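Local coordinates for protein guanine deaminase (Escherichia coli, PDB 6OHB) that catalyses the zinc-dependent hydrolytic deamination of guanine to xanthine and ammonia in purine breakdown, at residues T232-T236 and K270-F274; P76-D80 and N133-T137. All coordinates share one frame; numbering follows the deposited sequence.

Interaction 1: T232-T236 and K270-F274; sequences TWVHT and KNCVF
Asn271 lies flat on the indole of Trp233 where strands 233-236 and 272-274 begin to run side by side. Followed outward, its CB sits over the five-membered ring, 3.6 Å from the centroid, a CH-pi contact close to the ring normal. CG stands beside the Asn271 backbone N, anti to the carbonyl carbon (chi1 -60°), which lays the amide along the indole, with CG equally near NE1 and CE2. ND2 lies above the rim of the six-membered ring, 3.5 Å from Trp233 CZ2, while OD1 stays on the NE1 side. Amide and indole planes are stacked, only 5° apart. The indole N-H is spent elsewhere, on Leu371 O.

From there the strands pair in parallel. Val234 N donates to Asn271 O at 2.9 Å and nearly straight, Val273 N returns to Val234 O at 2.8 Å, and Thr236 N donates to Val273 O at 3.0 Å; the pairing carries on to Ala275. On one face Val234 CB meets Cys272 SG at 3.8 Å. Thr236 CG2 meets Phe274 CD1 there at 3.5 Å. His235 and Val273 occupy the other, and the imidazole edge at CD2 meets Val273 O in its plane.

The backbone ladder thus supplies the polar grip, the side chains stacking and apolar touches. His235 NE2 is hydrogen-bonded to ND1 of the zinc ligand His82, which makes His235 a second-shell residue and probably helps to orient that ligand.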
loop_
_atom_site.group_PDB
_atom_site.type_symbol
_atom_site.label_atom_id
_atom_site.label_comp_id
_atom_site.label_asym_id
_atom_site.label_seq_id
_atom_site.Cartn_x
_atom_site.Cartn_y
_atom_site.Cartn_z
ATOM N N THR A 232 -11.950 33.384 0.492
ATOM C CA THR A 232 -10.811 32.543 0.176
ATOM C C THR A 232 -10.739 31.387 1.169
ATOM O O THR A 232 -11.439 31.351 2.186
ATOM C CB THR A 232 -9.498 33.332 0.201
ATOM O OG1 THR A 232 -9.374 34.026 1.448
ATOM C CG2 THR A 232 -9.432 34.316 -0.954
ATOM N N TRP A 233 -9.885 30.425 0.861
ATOM C CA TRP A 233 -9.697 29.308 1.766
ATOM C C TRP A 233 -8.537 29.595 2.713
ATOM O O TRP A 233 -7.706 30.474 2.473
ATOM C CB TRP A 233 -9.461 28.017 0.974
ATOM C CG TRP A 233 -10.747 27.333 0.592
ATOM C CD1 TRP A 233 -11.192 26.126 1.038
ATOM C CD2 TRP A 233 -11.763 27.836 -0.289
ATOM N NE1 TRP A 233 -12.417 25.840 0.486
ATOM C CE2 TRP A 233 -12.790 26.875 -0.330
ATOM C CE3 TRP A 233 -11.904 29.005 -1.046
ATOM C CZ2 TRP A 233 -13.946 27.045 -1.100
ATOM C CZ3 TRP A 233 -13.053 29.174 -1.814
ATOM C CH2 TRP A 233 -14.055 28.198 -1.833
ATOM N N VAL A 234 -8.511 28.855 3.817
ATOM C CA VAL A 234 -7.372 28.820 4.724
ATOM C C VAL A 234 -6.891 27.377 4.774
ATOM O O VAL A 234 -7.705 26.453 4.854
ATOM C CB VAL A 234 -7.739 29.328 6.134
ATOM C CG1 VAL A 234 -6.571 29.150 7.088
ATOM C CG2 VAL A 234 -8.191 30.786 6.076
ATOM N N HIS A 235 -5.578 27.180 4.727
ATOM C CA HIS A 235 -5.029 25.834 4.605
ATOM C C HIS A 235 -3.711 25.768 5.359
ATOM O O HIS A 235 -2.767 26.478 5.001
ATOM C CB HIS A 235 -4.827 25.485 3.128
ATOM C CG HIS A 235 -4.399 24.074 2.891
ATOM N ND1 HIS A 235 -3.756 23.676 1.738
ATOM C CD2 HIS A 235 -4.529 22.963 3.654
ATOM C CE1 HIS A 235 -3.512 22.380 1.801
ATOM N NE2 HIS A 235 -3.969 21.924 2.953
ATOM N N THR A 236 -3.624 24.911 6.378
ATOM C CA THR A 236 -2.359 24.801 7.099
ATOM C C THR A 236 -2.246 23.428 7.749
ATOM O O THR A 236 -3.193 22.646 7.743
ATOM C CB THR A 236 -2.226 25.927 8.141
ATOM O OG1 THR A 236 -0.887 25.958 8.646
ATOM C CG2 THR A 236 -3.205 25.724 9.293
ATOM N N LYS A 270 -15.369 28.289 8.464
ATOM C CA LYS A 270 -15.699 27.611 7.219
ATOM C C LYS A 270 -14.589 27.808 6.192
ATOM O O LYS A 270 -14.005 28.891 6.078
ATOM C CB LYS A 270 -17.032 28.132 6.673
ATOM C CG LYS A 270 -18.252 27.652 7.447
ATOM N N ASN A 271 -14.310 26.742 5.437
ATOM C CA ASN A 271 -13.250 26.718 4.424
ATOM C C ASN A 271 -11.869 26.965 5.033
ATOM O O ASN A 271 -10.977 27.542 4.396
ATOM C CB ASN A 271 -13.540 27.709 3.295
ATOM C CG ASN A 271 -14.848 27.404 2.588
ATOM O OD1 ASN A 271 -15.421 26.322 2.755
ATOM N ND2 ASN A 271 -15.328 28.355 1.793
ATOM N N CYS A 272 -11.683 26.522 6.271
ATOM C CA CYS A 272 -10.365 26.447 6.886
ATOM C C CYS A 272 -10.042 24.976 7.112
ATOM O O CYS A 272 -10.759 24.290 7.849
ATOM C CB CYS A 272 -10.325 27.228 8.202
ATOM S SG CYS A 272 -10.945 28.942 8.088
ATOM N N VAL A 273 -8.976 24.497 6.472
ATOM C CA VAL A 273 -8.635 23.080 6.439
ATOM C C VAL A 273 -7.291 22.883 7.126
ATOM O O VAL A 273 -6.281 23.491 6.737
ATOM C CB VAL A 273 -8.597 22.526 5.003
ATOM C CG1 VAL A 273 -8.259 21.037 5.021
ATOM C CG2 VAL A 273 -9.930 22.760 4.308
ATOM N N PHE A 274 -7.282 21.997 8.116
ATOM C CA PHE A 274 -6.110 21.708 8.927
ATOM C C PHE A 274 -5.673 20.278 8.640
ATOM O O PHE A 274 -6.428 19.328 8.883
ATOM C CB PHE A 274 -6.419 21.913 10.411
ATOM C CG PHE A 274 -6.848 23.317 10.741
ATOM C CD1 PHE A 274 -5.908 24.317 10.924
ATOM C CD2 PHE A 274 -8.195 23.642 10.846
ATOM C CE1 PHE A 274 -6.293 25.613 11.213
ATOM C CE2 PHE A 274 -8.590 24.936 11.134
ATOM C CZ PHE A 274 -7.637 25.924 11.319
#

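Interaction 2: P76-D80 and N133-T137; sequences PGFVD and NGTTT
A beta bulge interrupts the parallel pairing of strands 78-80 and 135-137, neighbours in the amidohydrolase barrel. Phe78 pairs with Thr135, but Val79 pairs with Thr137, so Thr136 is the extra residue. Phe78 O spans the irregularity: it accepts Thr136 N at 3.0 Å and, weakly, Thr137 N at 3.4 Å. Before the bulge Phe78 N donates to Gly134 O at 2.9 Å; after it Asp80 N donates to Thr137 O at the same length. Where the bulge breaks the pairing, the axes of the short segments are 69° apart, far from the near-parallel alignment expected of paired strands.

The side chains follow this broken register. With CG anti to its own carbonyl carbon (chi1 -59°), the Phe78 ring lies beside the turn into strand 135-137. Its CD2 is 3.3 Å from Gly134 O, and Asn133 O approaches the ring edge in its plane. Gly134 has positive phi and is the C-prime residue of a Schellman motif ending helix 116-132, with Thr135 N bonded to Leu130 O and Gly134 N to Leu131 O; its bare backbone runs close beside the Phe78 ring. Thr136 OG1 lies 3.3 Å from Gly77 CA, close against the glycine backbone. Further on, Thr135 CG2 touches Asp80 CB, and the Val79 and Thr137 side chains lie alongside each other, CG1 to CG2 4.2 Å.

Asp80, two residues before the zinc ligand His82, accepts a hydrogen bond at OD2 from Thr326 OG1, next to the zinc ligand Asp327, and Thr137 OG1 is bonded to Arg162 O. Around the pair, helix 356-363 meets Pro76 and Phe78 through Phe360 and Ala363, while Thr136 packs on Thr428 and Val430 of strand 425-430.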
loop_
_atom_site.group_PDB
_atom_site.type_symbol
_atom_site.label_atom_id
_atom_site.label_comp_id
_atom_site.label_asym_id
_atom_site.label_seq_id
_atom_site.Cartn_x
_atom_site.Cartn_y
_atom_site.Cartn_z
ATOM N N PRO A 76 -17.883 10.054 -9.338
ATOM C CA PRO A 76 -17.483 11.463 -9.342
ATOM C C PRO A 76 -15.982 11.584 -9.122
ATOM O O PRO A 76 -15.356 10.720 -8.507
ATOM C CB PRO A 76 -18.275 12.067 -8.176
ATOM C CG PRO A 76 -19.373 11.091 -7.902
ATOM C CD PRO A 76 -18.820 9.748 -8.245
ATOM N N GLY A 77 -15.408 12.664 -9.648
ATOM C CA GLY A 77 -13.975 12.871 -9.514
ATOM C C GLY A 77 -13.550 12.902 -8.056
ATOM O O GLY A 77 -14.269 13.402 -7.187
ATOM N N PHE A 78 -12.386 12.320 -7.780
ATOM C CA PHE A 78 -11.882 12.293 -6.414
ATOM C C PHE A 78 -11.402 13.671 -5.967
ATOM O O PHE A 78 -10.913 14.483 -6.766
ATOM C CB PHE A 78 -10.754 11.268 -6.277
ATOM C CG PHE A 78 -11.172 9.871 -6.634
ATOM C CD1 PHE A 78 -12.350 9.338 -6.132
ATOM C CD2 PHE A 78 -10.402 9.099 -7.488
ATOM C CE1 PHE A 78 -12.748 8.059 -6.464
ATOM C CE2 PHE A 78 -10.796 7.815 -7.826
ATOM C CZ PHE A 78 -11.972 7.296 -7.311
ATOM N N VAL A 79 -11.505 13.897 -4.655
ATOM C CA VAL A 79 -11.203 15.174 -4.018
ATOM C C VAL A 79 -10.056 14.942 -3.039
ATOM O O VAL A 79 -10.224 14.254 -2.021
ATOM C CB VAL A 79 -12.427 15.754 -3.300
ATOM C CG1 VAL A 79 -12.072 17.081 -2.645
ATOM C CG2 VAL A 79 -13.593 15.917 -4.282
ATOM N N ASP A 80 -8.900 15.538 -3.335
ATOM C CA ASP A 80 -7.681 15.397 -2.543
ATOM C C ASP A 80 -7.502 16.662 -1.707
ATOM O O ASP A 80 -7.156 17.719 -2.243
ATOM C CB ASP A 80 -6.486 15.181 -3.472
ATOM C CG ASP A 80 -5.257 14.661 -2.746
ATOM O OD1 ASP A 80 -5.105 14.922 -1.530
ATOM O OD2 ASP A 80 -4.433 13.995 -3.409
ATOM N N ASN A 133 -4.827 9.651 -11.876
ATOM C CA ASN A 133 -5.316 8.949 -10.698
ATOM C C ASN A 133 -6.762 9.301 -10.356
ATOM O O ASN A 133 -7.259 8.883 -9.306
ATOM C CB ASN A 133 -4.398 9.220 -9.507
ATOM C CG ASN A 133 -3.071 8.484 -9.629
ATOM O OD1 ASN A 133 -2.965 7.313 -9.271
ATOM N ND2 ASN A 133 -2.066 9.160 -10.160
ATOM N N GLY A 134 -7.442 10.067 -11.205
ATOM C CA GLY A 134 -8.839 10.357 -10.963
ATOM C C GLY A 134 -9.114 11.475 -9.986
ATOM O O GLY A 134 -10.267 11.639 -9.575
ATOM N N THR A 135 -8.094 12.226 -9.575
ATOM C CA THR A 135 -8.286 13.401 -8.736
ATOM C C THR A 135 -8.638 14.590 -9.622
ATOM O O THR A 135 -7.827 15.012 -10.452
ATOM C CB THR A 135 -7.016 13.685 -7.932
ATOM O OG1 THR A 135 -6.782 12.611 -7.016
ATOM C CG2 THR A 135 -7.137 14.990 -7.167
ATOM N N THR A 136 -9.839 15.145 -9.449
ATOM C CA THR A 136 -10.230 16.274 -10.280
ATOM C C THR A 136 -10.263 17.582 -9.515
ATOM O O THR A 136 -10.262 18.646 -10.140
ATOM C CB THR A 136 -11.610 16.044 -10.921
ATOM O OG1 THR A 136 -12.589 15.799 -9.904
ATOM C CG2 THR A 136 -11.578 14.864 -11.885
ATOM N N THR A 137 -10.249 17.526 -8.188
ATOM C CA THR A 137 -10.197 18.715 -7.356
ATOM C C THR A 137 -9.214 18.465 -6.230
ATOM O O THR A 137 -9.271 17.420 -5.574
ATOM C CB THR A 137 -11.579 19.051 -6.797
ATOM O OG1 THR A 137 -12.354 19.689 -7.818
ATOM C CG2 THR A 137 -11.469 19.960 -5.576
#

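In the fold
Both interactions are buried parallel pairings in the amidohydrolase barrel, with centres about 19 Å apart and nearest atoms about 7 Å apart, so they do not touch. Strand 135-141 links them: interaction 2 uses its start, and its later residue Leu139 packs on His235 and Val273 of interaction 1. Strand 73-84, which passes through interaction 2, goes on to His82, to which His235 of interaction 1 is hydrogen-bonded. Their chemistry differs with place. Interaction 1 keeps a regular register and opens on an amide-indole stack with a partly exposed asparagine; interaction 2, wholly buried, relies on glycines and threonines around an irregular register.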